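Local coordinates for ThiJ/PfpI domain protein (PDB 4HCJ) that is of uncharacterised molecular function but adopts the alpha-beta-alpha sandwich of the DJ-1/PfpI family, binds magnesium ions and is probably a hydrolase, at residues N18-D21 with E22-F25; I79-I82 with T83-D87; K163-A166 with N167-G171; G110-I113 with M114-K118. All coordinates share one frame; numbering follows the deposited sequence. Where two conformers were deposited one is given.

Interaction 1: N18-D21 with E22-F25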
loop_
_atom_site.group_PDB
_atom_site.type_symbol
_atom_site.label_atom_id
_atom_site.label_comp_id
_atom_site.label_asym_id
_atom_site.label_seq_id
_atom_site.Cartn_x
_atom_site.Cartn_y
_atom_site.Cartn_z
ATOM N N ASN A 18 -8.639 -9.289 8.588
ATOM C CA ASN A 18 -8.018 -8.372 9.527
ATOM C C ASN A 18 -7.117 -7.323 8.901
ATOM O O ASN A 18 -6.185 -6.832 9.543
ATOM C CB ASN A 18 -7.312 -9.123 10.653
ATOM C CG ASN A 18 -8.291 -9.888 11.495
ATOM O OD1 ASN A 18 -9.423 -9.449 11.694
ATOM N ND2 ASN A 18 -7.895 -11.062 11.946
ATOM N N PHE A 19 -7.432 -6.916 7.668
ATOM C CA PHE A 19 -6.853 -5.691 7.141
ATOM C C PHE A 19 -7.420 -4.488 7.910
ATOM O O PHE A 19 -8.477 -4.556 8.540
ATOM C CB PHE A 19 -7.094 -5.564 5.631
ATOM C CG PHE A 19 -8.547 -5.348 5.237
ATOM C CD1 PHE A 19 -9.089 -4.067 5.189
ATOM C CD2 PHE A 19 -9.364 -6.426 4.919
ATOM C CE1 PHE A 19 -10.418 -3.859 4.825
ATOM C CE2 PHE A 19 -10.696 -6.230 4.554
ATOM C CZ PHE A 19 -11.226 -4.947 4.514
ATOM N N GLN A 20 -6.700 -3.374 7.852
ATOM C CA GLN A 20 -7.104 -2.188 8.589
ATOM C C GLN A 20 -8.210 -1.453 7.840
ATOM O O GLN A 20 -7.957 -0.832 6.803
ATOM C CB GLN A 20 -5.900 -1.270 8.819
ATOM C CG GLN A 20 -6.168 -0.172 9.825
ATOM C CD GLN A 20 -6.280 -0.703 11.232
ATOM O OE1 GLN A 20 -5.388 -1.412 11.704
ATOM N NE2 GLN A 20 -7.394 -0.403 11.896
ATOM N N ASP A 21 -9.437 -1.520 8.359
ATOM C CA ASP A 21 -10.586 -1.002 7.622
ATOM C C ASP A 21 -10.395 0.431 7.139
ATOM O O ASP A 21 -10.659 0.733 5.976
ATOM C CB ASP A 21 -11.868 -1.052 8.477
ATOM C CG ASP A 21 -12.243 -2.447 8.922
ATOM O OD1 ASP A 21 -13.417 -2.839 8.721
ATOM O OD2 ASP A 21 -11.375 -3.134 9.497
ATOM N N GLU A 22 -9.969 1.330 8.022
ATOM C CA GLU A 22 -9.960 2.739 7.652
ATOM C C GLU A 22 -8.994 2.992 6.510
ATOM O O GLU A 22 -9.242 3.800 5.616
ATOM C CB GLU A 22 -9.527 3.603 8.835
ATOM C CG GLU A 22 -10.365 3.449 10.085
ATOM C CD GLU A 22 -9.779 2.459 11.087
ATOM O OE1 GLU A 22 -9.223 1.412 10.673
ATOM O OE2 GLU A 22 -9.866 2.735 12.310
ATOM N N GLU A 23 -7.860 2.305 6.557
ATOM C CA GLU A 23 -6.824 2.508 5.546
ATOM C C GLU A 23 -7.346 2.164 4.167
ATOM O O GLU A 23 -7.065 2.881 3.197
ATOM C CB GLU A 23 -5.583 1.671 5.869
ATOM C CG GLU A 23 -4.868 2.091 7.150
ATOM C CD GLU A 23 -3.728 1.171 7.543
ATOM O OE1 GLU A 23 -3.454 0.215 6.798
ATOM O OE2 GLU A 23 -3.101 1.412 8.606
ATOM N N TYR A 24 -8.114 1.074 4.077
ATOM C CA TYR A 24 -8.718 0.670 2.825
ATOM C C TYR A 24 -9.920 1.549 2.453
ATOM O O TYR A 24 -9.929 2.175 1.386
ATOM C CB TYR A 24 -9.133 -0.815 2.874
ATOM C CG TYR A 24 -9.923 -1.233 1.649
ATOM C CD1 TYR A 24 -9.315 -1.354 0.395
ATOM C CD2 TYR A 24 -11.285 -1.491 1.743
ATOM C CE1 TYR A 24 -10.043 -1.715 -0.717
ATOM C CE2 TYR A 24 -12.020 -1.865 0.631
ATOM C CZ TYR A 24 -11.395 -1.976 -0.596
ATOM O OH TYR A 24 -12.137 -2.354 -1.689
ATOM N N PHE A 25 -10.949 1.575 3.294
ATOM C CA PHE A 25 -12.200 2.226 2.902
ATOM C C PHE A 25 -12.057 3.738 2.717
ATOM O O PHE A 25 -12.637 4.305 1.785
ATOM C CB PHE A 25 -13.330 1.895 3.886
ATOM C CG PHE A 25 -13.748 0.447 3.857
ATOM C CD1 PHE A 25 -14.458 -0.076 2.777
ATOM C CD2 PHE A 25 -13.418 -0.397 4.915
ATOM C CE1 PHE A 25 -14.826 -1.421 2.756
ATOM C CE2 PHE A 25 -13.787 -1.742 4.899
ATOM C CZ PHE A 25 -14.486 -2.251 3.819
#
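A local contact at a helix N-terminus joins Q20, in the N-cap position, to E22, E23 and Y24 where the loop after strand 9-13 enters helix 21-33. The glutamine folds back beside the helix: CG lies anti to the backbone N (chi1 -168°) and the chain bends at the next bond, which brings Q20 NE2 to E22 OE1 at 2.9 Å. This bond is nearly straight, with the oxygen in the amide plane and its syn lone pair in use. Q20 CB passes 3.5 Å from E23 OE1, an atom that accepts a hydrogen bond from the backbone N of G77. Y24 N makes a weak bond to Q20 O, and F25 N a shorter one, 2.8 Å, to D21 O. A small aromatic cluster lies alongside: F25 CE2 approaches the edge of the F19 ring, 4.0 Å from F19 CE1, and F19 CE1 also reaches Y24 CB at 3.8 Å. D21 OD2 and OD1 accept hydrogen bonds from the backbone N atoms of L52 and G54, tying that loop to the start of the helix. Acidic groups at the positive end of a helix dipole, here D21 and E22, would probably be favoured as anions.

Interaction 2: I79-I82 with T83-D87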
loop_
_atom_site.group_PDB
_atom_site.type_symbol
_atom_site.label_atom_id
_atom_site.label_comp_id
_atom_site.label_asym_id
_atom_site.label_seq_id
_atom_site.Cartn_x
_atom_site.Cartn_y
_atom_site.Cartn_z
ATOM N N ILE A 79 -3.552 -5.671 11.639
ATOM C CA ILE A 79 -2.912 -6.820 12.260
ATOM C C ILE A 79 -2.795 -8.002 11.297
ATOM O O ILE A 79 -1.819 -8.754 11.347
ATOM C CB ILE A 79 -3.633 -7.194 13.590
ATOM C CG1 ILE A 79 -2.861 -8.273 14.361
ATOM C CG2 ILE A 79 -5.086 -7.595 13.344
ATOM C CD1 ILE A 79 -3.368 -8.491 15.786
ATOM N N GLY A 80 -3.764 -8.159 10.389
ATOM C CA GLY A 80 -3.675 -9.239 9.423
ATOM C C GLY A 80 -2.496 -9.117 8.464
ATOM O O GLY A 80 -2.052 -10.108 7.887
ATOM N N CYS A 81 -1.982 -7.903 8.281
ATOM C CA CYS A 81 -0.861 -7.684 7.364
ATOM C C CYS A 81 0.406 -8.417 7.824
ATOM O O CYS A 81 1.272 -8.740 7.005
ATOM C CB CYS A 81 -0.594 -6.186 7.220
ATOM S SG CYS A 81 0.642 -5.775 5.973
ATOM N N ILE A 82 0.529 -8.676 9.120
ATOM C CA ILE A 82 1.730 -9.316 9.634
ATOM C C ILE A 82 1.989 -10.651 8.941
ATOM O O ILE A 82 3.134 -11.033 8.720
ATOM C CB ILE A 82 1.670 -9.448 11.168
ATOM C CG1 ILE A 82 1.611 -8.056 11.808
ATOM C CG2 ILE A 82 2.863 -10.221 11.707
ATOM C CD1 ILE A 82 1.206 -8.052 13.272
ATOM N N THR A 83 0.907 -11.323 8.539
ATOM C CA THR A 83 0.996 -12.588 7.817
ATOM C C THR A 83 1.648 -12.451 6.439
ATOM O O THR A 83 2.078 -13.436 5.865
ATOM C CB THR A 83 -0.404 -13.265 7.666
ATOM O OG1 THR A 83 -1.238 -12.505 6.777
ATOM C CG2 THR A 83 -1.080 -13.386 9.038
ATOM N N LEU A 84 1.709 -11.225 5.913
ATOM C CA LEU A 84 2.260 -10.938 4.586
ATOM C C LEU A 84 3.647 -10.307 4.625
ATOM O O LEU A 84 4.266 -10.121 3.580
ATOM C CB LEU A 84 1.324 -9.984 3.849
ATOM C CG LEU A 84 -0.112 -10.464 3.639
ATOM C CD1 LEU A 84 -0.946 -9.379 2.956
ATOM C CD2 LEU A 84 -0.123 -11.748 2.837
ATOM N N TRP A 85 4.146 -9.987 5.812
ATOM C CA TRP A 85 5.398 -9.260 5.929
ATOM C C TRP A 85 6.591 -9.989 5.324
ATOM O O TRP A 85 7.485 -9.357 4.732
ATOM C CB TRP A 85 5.667 -8.969 7.388
ATOM C CG TRP A 85 4.917 -7.830 7.956
ATOM C CD1 TRP A 85 4.022 -6.999 7.318
ATOM C CD2 TRP A 85 5.025 -7.353 9.294
ATOM N NE1 TRP A 85 3.562 -6.031 8.192
ATOM C CE2 TRP A 85 4.181 -6.222 9.407
ATOM C CE3 TRP A 85 5.760 -7.768 10.412
ATOM C CZ2 TRP A 85 4.075 -5.496 10.591
ATOM C CZ3 TRP A 85 5.648 -7.048 11.578
ATOM C CH2 TRP A 85 4.814 -5.927 11.660
ATOM N N ASP A 86 6.636 -11.306 5.521
ATOM C CA ASP A 86 7.755 -12.113 5.036
ATOM C C ASP A 86 7.406 -12.910 3.785
ATOM O O ASP A 86 8.107 -13.848 3.436
ATOM C CB ASP A 86 8.266 -13.041 6.148
ATOM C CG ASP A 86 8.924 -12.270 7.281
ATOM O OD1 ASP A 86 9.613 -11.258 7.008
ATOM O OD2 ASP A 86 8.739 -12.672 8.443
ATOM N N ASP A 87 6.337 -12.524 3.104
ATOM C CA ASP A 87 5.869 -13.267 1.950
ATOM C C ASP A 87 6.578 -12.786 0.680
ATOM O O ASP A 87 6.553 -11.602 0.348
ATOM C CB ASP A 87 4.360 -13.061 1.849
ATOM C CG ASP A 87 3.700 -14.018 0.884
ATOM O OD1 ASP A 87 3.985 -13.993 -0.308
ATOM O OD2 ASP A 87 2.860 -14.806 1.327
HETATM O O HOH W 1 4.916 -12.788 7.247
#
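G80 O accepts two hydrogen bonds from T83, one from the backbone and one from the side chain. T83 OG1, between its own backbone N and carbonyl carbon (chi1 69°), donates to G80 O at 2.8 Å, almost end-on to the carbonyl. T83 N reaches the same oxygen at 3.3 Å from above the carbonyl plane. The backbone repeats this three-residue spacing, with L84 N bonded to C81 O at 2.7 Å and W85 N to I82 O. Water 1 receives a bond from D86 N and gives one to I82 O.

The apolar contacts centre on the W85 indole. I82 CA lies over the five-membered ring, 3.8 Å from its centroid and only 5° off the normal, a CH-pi contact. I82 CG1 continues over the same indole at 3.8 Å from W85 CZ2. C81 SG approaches obliquely, 3.8 Å from W85 CD1, as a cysteine sulfur-aromatic contact, while W85 NE1 makes a weak hydrogen bond to S109 O.

Successive bonds from residue i+3 to residue i, closed by a type I turn from L84 to D87, are characteristic of a 3-10-like connection, here leading from strand 72-75 to helix 88-99.

Interaction 3: K163-A166 with N167-G171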
loop_
_atom_site.group_PDB
_atom_site.type_symbol
_atom_site.label_atom_id
_atom_site.label_comp_id
_atom_site.label_asym_id
_atom_site.label_seq_id
_atom_site.Cartn_x
_atom_site.Cartn_y
_atom_site.Cartn_z
ATOM N N LYS A 163 -6.761 9.479 5.122
ATOM C CA LYS A 163 -7.183 10.477 4.140
ATOM C C LYS A 163 -6.004 11.304 3.617
ATOM O O LYS A 163 -5.879 11.550 2.406
ATOM C CB LYS A 163 -8.281 11.381 4.714
ATOM C CG LYS A 163 -9.559 10.620 5.034
ATOM C CD LYS A 163 -10.607 11.500 5.722
ATOM C CE LYS A 163 -11.837 10.680 6.136
ATOM N NZ LYS A 163 -12.675 11.442 7.109
ATOM N N ASP A 164 -5.130 11.722 4.524
ATOM C CA ASP A 164 -3.938 12.454 4.102
ATOM C C ASP A 164 -3.071 11.620 3.150
ATOM O O ASP A 164 -2.520 12.128 2.163
ATOM C CB ASP A 164 -3.101 12.868 5.323
ATOM C CG ASP A 164 -3.754 13.959 6.153
ATOM O OD1 ASP A 164 -4.648 14.662 5.645
ATOM O OD2 ASP A 164 -3.326 14.139 7.313
ATOM N N PHE A 165 -2.952 10.332 3.453
ATOM C CA PHE A 165 -2.213 9.391 2.622
ATOM C C PHE A 165 -2.827 9.331 1.229
ATOM O O PHE A 165 -2.135 9.468 0.222
ATOM C CB PHE A 165 -2.263 8.013 3.283
ATOM C CG PHE A 165 -1.759 6.881 2.444
ATOM C CD1 PHE A 165 -0.419 6.772 2.106
ATOM C CD2 PHE A 165 -2.639 5.886 2.023
ATOM C CE1 PHE A 165 0.048 5.676 1.390
ATOM C CE2 PHE A 165 -2.180 4.787 1.299
ATOM C CZ PHE A 165 -0.837 4.686 0.983
ATOM N N ALA A 166 -4.130 9.085 1.164
ATOM C CA ALA A 166 -4.797 8.967 -0.128
ATOM C C ALA A 166 -4.662 10.256 -0.939
ATOM O O ALA A 166 -4.390 10.224 -2.148
ATOM C CB ALA A 166 -6.255 8.590 0.069
ATOM N N ASN A 167 -4.848 11.406 -0.286
ATOM C CA ASN A 167 -4.694 12.672 -0.990
ATOM C C ASN A 167 -3.277 12.842 -1.543
ATOM O O ASN A 167 -3.094 13.366 -2.650
ATOM C CB ASN A 167 -5.057 13.852 -0.082
ATOM C CG ASN A 167 -6.554 13.967 0.170
ATOM O OD1 ASN A 167 -7.363 13.643 -0.688
ATOM N ND2 ASN A 167 -6.922 14.467 1.353
ATOM N N ALA A 168 -2.270 12.419 -0.773
ATOM C CA ALA A 168 -0.887 12.520 -1.240
ATOM C C ALA A 168 -0.631 11.619 -2.449
ATOM O O ALA A 168 0.025 12.023 -3.405
ATOM C CB ALA A 168 0.095 12.198 -0.114
ATOM N N VAL A 169 -1.168 10.397 -2.415
ATOM C CA VAL A 169 -1.043 9.483 -3.544
ATOM C C VAL A 169 -1.720 10.064 -4.794
ATOM O O VAL A 169 -1.143 10.034 -5.889
ATOM C CB VAL A 169 -1.584 8.084 -3.191
ATOM C CG1 VAL A 169 -1.660 7.195 -4.423
ATOM C CG2 VAL A 169 -0.706 7.441 -2.117
ATOM N N VAL A 170 -2.937 10.595 -4.635
ATOM C CA VAL A 170 -3.627 11.231 -5.758
ATOM C C VAL A 170 -2.786 12.388 -6.318
ATOM O O VAL A 170 -2.699 12.552 -7.538
ATOM C CB VAL A 170 -5.033 11.707 -5.341
ATOM C CG1 VAL A 170 -5.632 12.641 -6.406
ATOM C CG2 VAL A 170 -5.951 10.507 -5.094
ATOM N N GLY A 171 -2.177 13.195 -5.445
ATOM C CA GLY A 171 -1.335 14.287 -5.905
ATOM C C GLY A 171 -0.183 13.806 -6.774
ATOM O O GLY A 171 0.112 14.387 -7.819
HETATM O O HOH W 2 -4.702 15.945 2.704
#
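F165 and V169, one turn apart on helix 162-174, form the tightly packed side of an amphipathic alpha-helix that lies against the central sheet of the alpha-beta-alpha sandwich. The two side chains run side by side in the same direction. V169 CG2 stands over a face of the F165 ring, 4.2 Å from its centroid and offset toward the rim, in a CH-pi contact. The phenylalanine CG is anti to its backbone N (chi1 170°), and the ring it carries packs onto V154 and A156 of strand 153-156 and onto A105 and I107 of strand 103-107. V169 reaches V154 and A105 beside it. A166 turns its methyl group to S27 and I30 of helix 21-33, so the same turn also packs against that helix.

Regular alpha-helical bonds run beneath: V169 N to F165 O at 3.0 Å and V170 N to A166 O at 2.9 Å.

The other side is looser and wetter, though not wholly without packing. K163, D164 and N167 are exposed, yet D164 still touches V147 of strand 147-150, and A168 meets V147 and V149. The lysine chain extends away from the following turn, and its side chain also touches I30. N167 instead lies back along the preceding turn, with N167 CG 3.4 Å from K163 O. That carbonyl takes the backbone N-H of N167; the side-chain N167 ND2, though near, is badly angled to it. The side chains of D164 and N167 are linked through a water: N167 ND2 donates to water 2 at 3.0 Å, and the water in turn donates to D164 OD1 at 3.2 Å.

Interaction 4: G110-I113 with M114-K118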
loop_
_atom_site.group_PDB
_atom_site.type_symbol
_atom_site.label_atom_id
_atom_site.label_comp_id
_atom_site.label_asym_id
_atom_site.label_seq_id
_atom_site.Cartn_x
_atom_site.Cartn_y
_atom_site.Cartn_z
ATOM N N GLY A 110 1.418 -1.945 6.312
ATOM C CA GLY A 110 1.793 -2.223 4.937
ATOM C C GLY A 110 3.210 -1.786 4.581
ATOM O O GLY A 110 3.855 -2.379 3.708
ATOM N N VAL A 111 3.715 -0.750 5.260
ATOM C CA VAL A 111 5.058 -0.247 4.981
ATOM C C VAL A 111 6.113 -1.331 5.235
ATOM O O VAL A 111 7.155 -1.336 4.584
ATOM C CB VAL A 111 5.349 1.037 5.799
ATOM C CG1 VAL A 111 6.766 1.554 5.558
ATOM C CG2 VAL A 111 4.333 2.124 5.444
ATOM N N VAL A 112 5.864 -2.234 6.195
ATOM C CA VAL A 112 6.830 -3.279 6.500
ATOM C C VAL A 112 7.089 -4.206 5.306
ATOM O O VAL A 112 8.206 -4.680 5.123
ATOM C CB VAL A 112 6.456 -4.046 7.770
ATOM C CG1 VAL A 112 7.445 -5.180 8.045
ATOM C CG2 VAL A 112 6.384 -3.090 8.950
ATOM N N ILE A 113 6.068 -4.466 4.483
ATOM C CA ILE A 113 6.282 -5.276 3.288
ATOM C C ILE A 113 7.327 -4.609 2.396
ATOM O O ILE A 113 8.233 -5.258 1.864
ATOM C CB ILE A 113 4.977 -5.496 2.516
ATOM C CG1 ILE A 113 4.005 -6.343 3.359
ATOM C CG2 ILE A 113 5.233 -6.157 1.159
ATOM C CD1 ILE A 113 2.577 -6.379 2.807
HETATM N N MSE A 114 7.161 -3.306 2.189
HETATM C CA MSE A 114 8.098 -2.536 1.375
HETATM C C MSE A 114 9.517 -2.533 1.972
HETATM O O MSE A 114 10.513 -2.709 1.244
HETATM C CB MSE A 114 7.555 -1.121 1.194
HETATM C CG MSE A 114 6.250 -1.105 0.379
HETATM SE SE MSE A 114 5.173 0.499 0.608
HETATM C CE MSE A 114 6.401 1.860 -0.047
ATOM N N ALA A 115 9.600 -2.368 3.290
ATOM C CA ALA A 115 10.893 -2.393 3.952
ATOM C C ALA A 115 11.568 -3.748 3.750
ATOM O O ALA A 115 12.755 -3.827 3.415
ATOM C CB ALA A 115 10.720 -2.102 5.433
ATOM N N ASN A 116 10.805 -4.817 3.961
ATOM C CA ASN A 116 11.338 -6.168 3.837
ATOM C C ASN A 116 11.706 -6.532 2.398
ATOM O O ASN A 116 12.570 -7.377 2.183
ATOM C CB ASN A 116 10.364 -7.183 4.412
ATOM C CG ASN A 116 10.283 -7.144 5.927
ATOM O OD1 ASN A 116 11.057 -6.455 6.587
ATOM N ND2 ASN A 116 9.354 -7.903 6.483
ATOM N N ALA A 117 11.072 -5.886 1.425
ATOM C CA ALA A 117 11.409 -6.055 0.012
ATOM C C ALA A 117 12.694 -5.316 -0.376
ATOM O O ALA A 117 13.141 -5.417 -1.525
ATOM C CB ALA A 117 10.268 -5.551 -0.856
ATOM N N LYS A 118 13.276 -4.570 0.563
ATOM C CA LYS A 118 14.518 -3.814 0.348
ATOM C C LYS A 118 14.351 -2.685 -0.650
ATOM O O LYS A 118 15.301 -2.315 -1.339
ATOM C CB LYS A 118 15.671 -4.729 -0.071
ATOM C CG LYS A 118 15.945 -5.790 0.938
ATOM C CD LYS A 118 16.316 -5.130 2.227
ATOM C CE LYS A 118 15.518 -5.688 3.349
ATOM N NZ LYS A 118 16.403 -6.597 4.152
#
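N116 N donates to V112 O at 2.9 Å, a helical bond that accompanies a side-chain contact over the same turn. V112 and N116 point the same way and lie alongside each other, V112 CG1 touching N116 ND2 at 3.7 Å. The asparagine CG is placed beside its backbone N (chi1 -72°), which sets the amide over the preceding turn, with N116 CG 3.3 Å from V112 O. N116 ND2 donates to W85 O, in the loop before helix 88-99.

Neighbouring bonds extend the pattern: A115 N reaches V111 O at 3.0 Å and A117 N reaches I113 O at 2.9 Å. Selenomethionine M114 leans on the chain behind it through CB, 3.4 Å from V111 O, and its unbranched chain, bent at chi3 (61°), packs on I153 and T155 of strand 153-156. I113 touches T90, and A117 touches Q91 and K95, partners that belong to helix 88-99.

At K118, positive phi (66°) and two bonds back into the last turn, one of them K118 N to A115 O at 3.0 Å, make a Schellman motif. It ends a short buried helix after strand 103-107, a placement consistent with the helix that follows the nucleophile elbow in DJ-1/PfpI relatives.

How the interactions relate
All four contacts are local, yet their chemistry follows their place in the fold. Interaction 4 is almost wholly buried and mainly apolar, whereas interaction 3 divides between a sheet-facing side and a wet surface. Helix ends and turns bring in more polar side-chain bonding: interaction 1 starts a helix with an amide-carboxylate bond, and interaction 2 winds through a turn with a threonine hydroxyl and a water. Interaction 2 joins its neighbours, its G80 N probably hydrogen-bonded to N18 O of interaction 1 and its C81 packing on I113 of interaction 4. Interaction 3 touches none of the others and lies on the opposite side of the chain's centre from interactions 2 and 4.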